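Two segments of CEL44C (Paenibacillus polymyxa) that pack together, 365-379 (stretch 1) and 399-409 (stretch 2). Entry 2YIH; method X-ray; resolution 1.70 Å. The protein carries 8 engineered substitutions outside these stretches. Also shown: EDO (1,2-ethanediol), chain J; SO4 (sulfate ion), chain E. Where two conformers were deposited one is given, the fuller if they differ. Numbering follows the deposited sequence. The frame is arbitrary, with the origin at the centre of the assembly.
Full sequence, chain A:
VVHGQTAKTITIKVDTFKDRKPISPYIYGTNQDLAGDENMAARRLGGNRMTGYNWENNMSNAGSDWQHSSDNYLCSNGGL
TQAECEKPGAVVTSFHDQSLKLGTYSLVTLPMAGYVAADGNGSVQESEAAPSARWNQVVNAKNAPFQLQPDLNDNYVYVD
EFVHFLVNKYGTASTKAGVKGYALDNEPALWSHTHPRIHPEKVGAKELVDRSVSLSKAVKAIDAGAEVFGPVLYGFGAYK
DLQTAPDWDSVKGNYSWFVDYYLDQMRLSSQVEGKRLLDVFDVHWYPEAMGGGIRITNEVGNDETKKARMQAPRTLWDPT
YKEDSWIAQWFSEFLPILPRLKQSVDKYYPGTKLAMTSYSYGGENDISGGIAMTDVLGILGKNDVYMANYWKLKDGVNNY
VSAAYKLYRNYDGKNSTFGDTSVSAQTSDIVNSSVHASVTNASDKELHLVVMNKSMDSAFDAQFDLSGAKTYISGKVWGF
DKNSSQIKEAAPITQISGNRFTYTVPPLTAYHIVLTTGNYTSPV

Stretch 1 365-379: NDISGGIAMTDVLGI
Stretch 2 (399-409) NYVSAAYKLYR

Stretch 1 begins with two non-helical residues, N365 (phi/psi -117/32) and the extended D366 (-130/145), and then enters a helix at I367 that runs through I379 and beyond. Stretch 2 is helical from N399 to R409. Backbone torsions lie mostly near -65/-40, with Y400 (-83/-23), Y408 (-83/-32) and above all the final R409 (-127/-8) departing from it, and i to i+4 bonds hold each helix, as in I371 N to I367 O at 2.9 Å. The two helices run in the same general direction, crossing at -31° with their axes 7.6 Å apart at closest approach. The register is set by G370 against Y400 (CA to CA 4.4 Å) and, one turn on, T374 against A404 (CA to CA 4.9 Å). Together the stretches bury 770 Å² against each other.

D366 starts the first helix as its N-cap. With chi1 at t, its OD2 accepts from S368 N at 2.9 Å and from S368 OG at 2.6 Å (S368 chi1 p), satisfying a free amide of the first turn. Its OD1 takes a 2.6 Å hydrogen bond from O2 of a bound ethanediol.

The tightest backbone approach is at G370, whose CA lies 3.3 Å from Y400 O in a CA-H...O contact. Glycine suits this place because an ideal CB would fall only 3.1 Å from Y400 CD1. The Y400 side chain (chi1 m, chi2 -72°) points toward stretch 1 and lays one ring face over the start of its helix: I367 CA is 3.9 Å from the ring centroid, almost on the ring normal, and I367 CD1 (chi1 t, chi2 p) reaches Y400 CE1 at 3.7 Å. The ring thus covers the backbone at I367 and touches the end of its side chain.

In the next turn A404 points its methyl into a narrow space, with A404 CB 3.5 Å from M373 CB, 3.4 Å from T374 OG1 and 3.6 Å from G370 O. The small alanine methyl fits here, packed closely on three neighbours. T374, with chi1 m, turns its hydroxyl back to its own helix, OG1 donating to G370 O at 2.7 Å, so a polar group is satisfied within the buried contact; its CG2 meets L407 CD2 at 3.9 Å. M373, m at all three chi angles, curls its flexible chain so that CE lies 3.6 Å from Y405 CE2 and 4.3 Å from V401 CG1.

Farther along, L377 (m, t) points toward stretch 2 and meets two tyrosines. Its CD1 sits over a face of Y405, 4.1 Å from the ring centroid, while its CB sits over a face of Y408, also 4.1 Å from the centroid. Y405 and Y408 both have chi1 m, with chi2 at -81° and 78°. The one assigned hydrogen bond between the stretches runs from Y408 OH to T374 O, 2.7 Å, giving the buried phenol a polar partner. G378 leaves room for that hydroxyl: an ideal CB there would clash with Y408 OH at 2.9 Å.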

# COMPACT_ATOMS: atom_id res chain seq x y z
N ASN A 365 1.22 18.18 2.77
CA ASN A 365 1.91 19.16 3.58
C ASN A 365 0.90 19.97 4.39
O ASN A 365 1.13 21.15 4.71
CB ASN A 365 2.77 20.04 2.68
CG ASN A 365 3.94 19.29 2.14
OD1 ASN A 365 4.04 19.04 0.93
ND2 ASN A 365 4.80 18.87 3.02
N ASP A 366 -0.20 19.32 4.76
CA ASP A 366 -1.23 19.96 5.61
C ASP A 366 -1.58 19.08 6.80
O ASP A 366 -1.56 17.85 6.69
CB ASP A 366 -2.51 20.20 4.82
CG ASP A 366 -3.50 21.08 5.58
OD1 ASP A 366 -3.21 22.30 5.73
OD2 ASP A 366 -4.55 20.58 6.07
N ILE A 367 -1.87 19.69 7.94
CA ILE A 367 -2.23 18.91 9.11
C ILE A 367 -3.38 17.95 8.80
O ILE A 367 -3.41 16.84 9.35
CB ILE A 367 -2.59 19.84 10.32
CG1 ILE A 367 -2.85 19.06 11.63
CG2 ILE A 367 -3.77 20.75 9.96
CD1 ILE A 367 -1.71 18.15 12.07
N SER A 368 -4.31 18.32 7.91
CA SER A 368 -5.42 17.40 7.56
C SER A 368 -4.90 16.11 6.98
O SER A 368 -5.48 15.06 7.22
CB SER A 368 -6.45 18.00 6.57
OG SER A 368 -5.86 18.41 5.32
N GLY A 369 -3.83 16.18 6.18
CA GLY A 369 -3.22 14.96 5.60
C GLY A 369 -2.54 14.10 6.66
O GLY A 369 -2.57 12.85 6.60
N GLY A 370 -1.91 14.77 7.63
CA GLY A 370 -1.25 14.06 8.72
C GLY A 370 -2.26 13.31 9.59
O GLY A 370 -2.07 12.15 9.95
N ILE A 371 -3.32 14.01 9.95
CA ILE A 371 -4.33 13.37 10.78
C ILE A 371 -5.06 12.25 10.05
O ILE A 371 -5.29 11.16 10.62
CB ILE A 371 -5.29 14.40 11.39
CG1 ILE A 371 -4.53 15.28 12.36
CG2 ILE A 371 -6.47 13.69 12.11
CD1 ILE A 371 -5.37 16.37 12.94
N ALA A 372 -5.39 12.45 8.78
CA ALA A 372 -5.99 11.36 8.00
C ALA A 372 -5.11 10.11 8.05
O ALA A 372 -5.60 9.02 8.33
CB ALA A 372 -6.25 11.79 6.55
N MET A 373 -3.80 10.28 7.87
CA MET A 373 -2.90 9.14 7.83
C MET A 373 -2.67 8.53 9.18
O MET A 373 -2.47 7.32 9.29
CB MET A 373 -1.55 9.53 7.20
CG MET A 373 -1.61 9.61 5.70
SD MET A 373 -1.92 7.99 4.95
CE MET A 373 -0.34 7.14 5.05
N THR A 374 -2.69 9.33 10.24
CA THR A 374 -2.57 8.79 11.56
C THR A 374 -3.78 7.89 11.86
O THR A 374 -3.66 6.88 12.56
CB THR A 374 -2.42 9.94 12.56
OG1 THR A 374 -1.32 10.76 12.14
CG2 THR A 374 -2.18 9.40 13.93
N ASP A 375 -4.93 8.25 11.29
CA ASP A 375 -6.11 7.41 11.50
C ASP A 375 -5.97 6.13 10.61
O ASP A 375 -6.16 5.01 11.06
CB ASP A 375 -7.40 8.18 11.18
CG ASP A 375 -8.65 7.52 11.77
OD1 ASP A 375 -8.51 6.56 12.53
OD2 ASP A 375 -9.78 7.97 11.43
N VAL A 376 -5.60 6.33 9.35
CA VAL A 376 -5.51 5.22 8.38
C VAL A 376 -4.52 4.17 8.86
O VAL A 376 -4.83 2.99 8.81
CB VAL A 376 -5.12 5.74 6.95
CG1 VAL A 376 -4.71 4.53 5.99
CG2 VAL A 376 -6.29 6.58 6.33
N LEU A 377 -3.36 4.56 9.38
CA LEU A 377 -2.43 3.51 9.80
C LEU A 377 -3.01 2.67 10.95
O LEU A 377 -2.81 1.46 10.99
CB LEU A 377 -1.06 4.08 10.20
CG LEU A 377 -0.35 4.81 9.03
CD1 LEU A 377 0.94 5.53 9.54
CD2 LEU A 377 0.03 3.74 7.96
N GLY A 378 -3.73 3.32 11.88
CA GLY A 378 -4.41 2.58 12.99
C GLY A 378 -5.46 1.62 12.43
O GLY A 378 -5.58 0.44 12.85
N ILE A 379 -6.25 2.13 11.49
CA ILE A 379 -7.33 1.38 10.88
C ILE A 379 -6.78 0.16 10.12
O ILE A 379 -7.28 -0.95 10.29
CB ILE A 379 -8.15 2.27 9.94
CG1 ILE A 379 -8.92 3.36 10.74
CG2 ILE A 379 -9.09 1.43 9.04
CD1 ILE A 379 -9.43 4.50 9.86
N ASN A 399 5.48 16.44 4.22
CA ASN A 399 5.90 16.56 5.62
C ASN A 399 4.91 15.95 6.58
O ASN A 399 5.31 15.37 7.58
CB ASN A 399 6.11 18.03 5.99
CG ASN A 399 7.35 18.61 5.35
OD1 ASN A 399 8.42 17.98 5.33
ND2 ASN A 399 7.19 19.78 4.75
N TYR A 400 3.61 16.11 6.31
CA TYR A 400 2.61 15.61 7.27
C TYR A 400 2.30 14.13 7.09
O TYR A 400 1.91 13.44 8.06
CB TYR A 400 1.36 16.50 7.28
CG TYR A 400 1.49 17.70 8.21
CD1 TYR A 400 1.46 17.53 9.60
CD2 TYR A 400 1.72 18.99 7.69
CE1 TYR A 400 1.56 18.62 10.46
CE2 TYR A 400 1.82 20.09 8.54
CZ TYR A 400 1.80 19.89 9.91
OH TYR A 400 1.90 20.98 10.76
N VAL A 401 2.55 13.58 5.89
CA VAL A 401 2.50 12.11 5.74
C VAL A 401 3.66 11.48 6.51
O VAL A 401 3.47 10.50 7.24
CB VAL A 401 2.49 11.70 4.25
CG1 VAL A 401 2.58 10.14 4.13
CG2 VAL A 401 1.20 12.20 3.61
N SER A 402 4.85 12.03 6.35
CA SER A 402 6.01 11.51 7.06
C SER A 402 5.76 11.62 8.56
O SER A 402 6.13 10.72 9.30
CB SER A 402 7.29 12.25 6.65
OG SER A 402 7.62 11.98 5.29
N ALA A 403 5.14 12.72 9.00
CA ALA A 403 4.81 12.86 10.44
C ALA A 403 3.94 11.72 10.97
O ALA A 403 4.23 11.15 12.01
CB ALA A 403 4.09 14.22 10.73
N ALA A 404 2.94 11.33 10.20
CA ALA A 404 2.03 10.24 10.60
C ALA A 404 2.81 8.94 10.75
O ALA A 404 2.63 8.23 11.76
CB ALA A 404 0.88 10.08 9.59
N TYR A 405 3.67 8.61 9.77
CA TYR A 405 4.48 7.39 9.92
C TYR A 405 5.38 7.47 11.15
O TYR A 405 5.51 6.50 11.88
CB TYR A 405 5.34 7.07 8.67
CG TYR A 405 4.51 6.49 7.55
CD1 TYR A 405 4.16 5.12 7.54
CD2 TYR A 405 4.04 7.31 6.52
CE1 TYR A 405 3.35 4.59 6.51
CE2 TYR A 405 3.26 6.79 5.48
CZ TYR A 405 2.91 5.42 5.50
OH TYR A 405 2.07 4.90 4.54
N LYS A 406 6.05 8.60 11.31
CA LYS A 406 6.99 8.74 12.44
C LYS A 406 6.22 8.65 13.76
O LYS A 406 6.75 8.11 14.71
CB LYS A 406 7.77 10.06 12.35
CG LYS A 406 8.76 10.00 11.20
CD LYS A 406 9.30 11.37 10.76
CE LYS A 406 10.15 11.99 11.85
NZ LYS A 406 10.40 13.45 11.56
N LEU A 407 4.99 9.16 13.81
CA LEU A 407 4.24 9.06 15.06
C LEU A 407 4.02 7.59 15.48
O LEU A 407 4.06 7.26 16.70
CB LEU A 407 2.91 9.84 15.00
CG LEU A 407 2.23 10.02 16.37
CD1 LEU A 407 2.98 11.04 17.20
CD2 LEU A 407 0.78 10.51 16.15
N TYR A 408 3.84 6.71 14.48
CA TYR A 408 3.71 5.27 14.74
C TYR A 408 5.05 4.53 14.89
O TYR A 408 5.11 3.51 15.59
CB TYR A 408 2.91 4.58 13.60
CG TYR A 408 1.41 4.70 13.79
CD1 TYR A 408 0.74 5.88 13.48
CD2 TYR A 408 0.69 3.68 14.40
CE1 TYR A 408 -0.60 6.02 13.69
CE2 TYR A 408 -0.71 3.79 14.58
CZ TYR A 408 -1.33 4.97 14.27
OH TYR A 408 -2.70 5.13 14.44
N ARG A 409 6.10 5.00 14.17
CA ARG A 409 7.26 4.14 13.95
C ARG A 409 8.60 4.75 14.36
O ARG A 409 9.60 4.06 14.39
CB ARG A 409 7.31 3.66 12.49
CG ARG A 409 6.10 2.82 12.10
CD ARG A 409 6.25 1.36 12.58
NE ARG A 409 7.39 0.73 11.92
CZ ARG A 409 7.83 -0.50 12.17
NH1 ARG A 409 7.17 -1.27 13.05
NH2 ARG A 409 8.90 -0.96 11.52
C1 EDO J . -5.93 23.79 8.98
O1 EDO J . -6.46 25.10 8.79
C2 EDO J . -4.55 23.78 8.34
O2 EDO J . -4.68 24.09 6.95
S SO4 E . 9.06 -4.42 13.00
O1 SO4 E . 10.07 -4.60 14.04
O2 SO4 E . 7.88 -3.83 13.62
O3 SO4 E . 9.62 -3.57 11.94
O4 SO4 E . 8.77 -5.74 12.44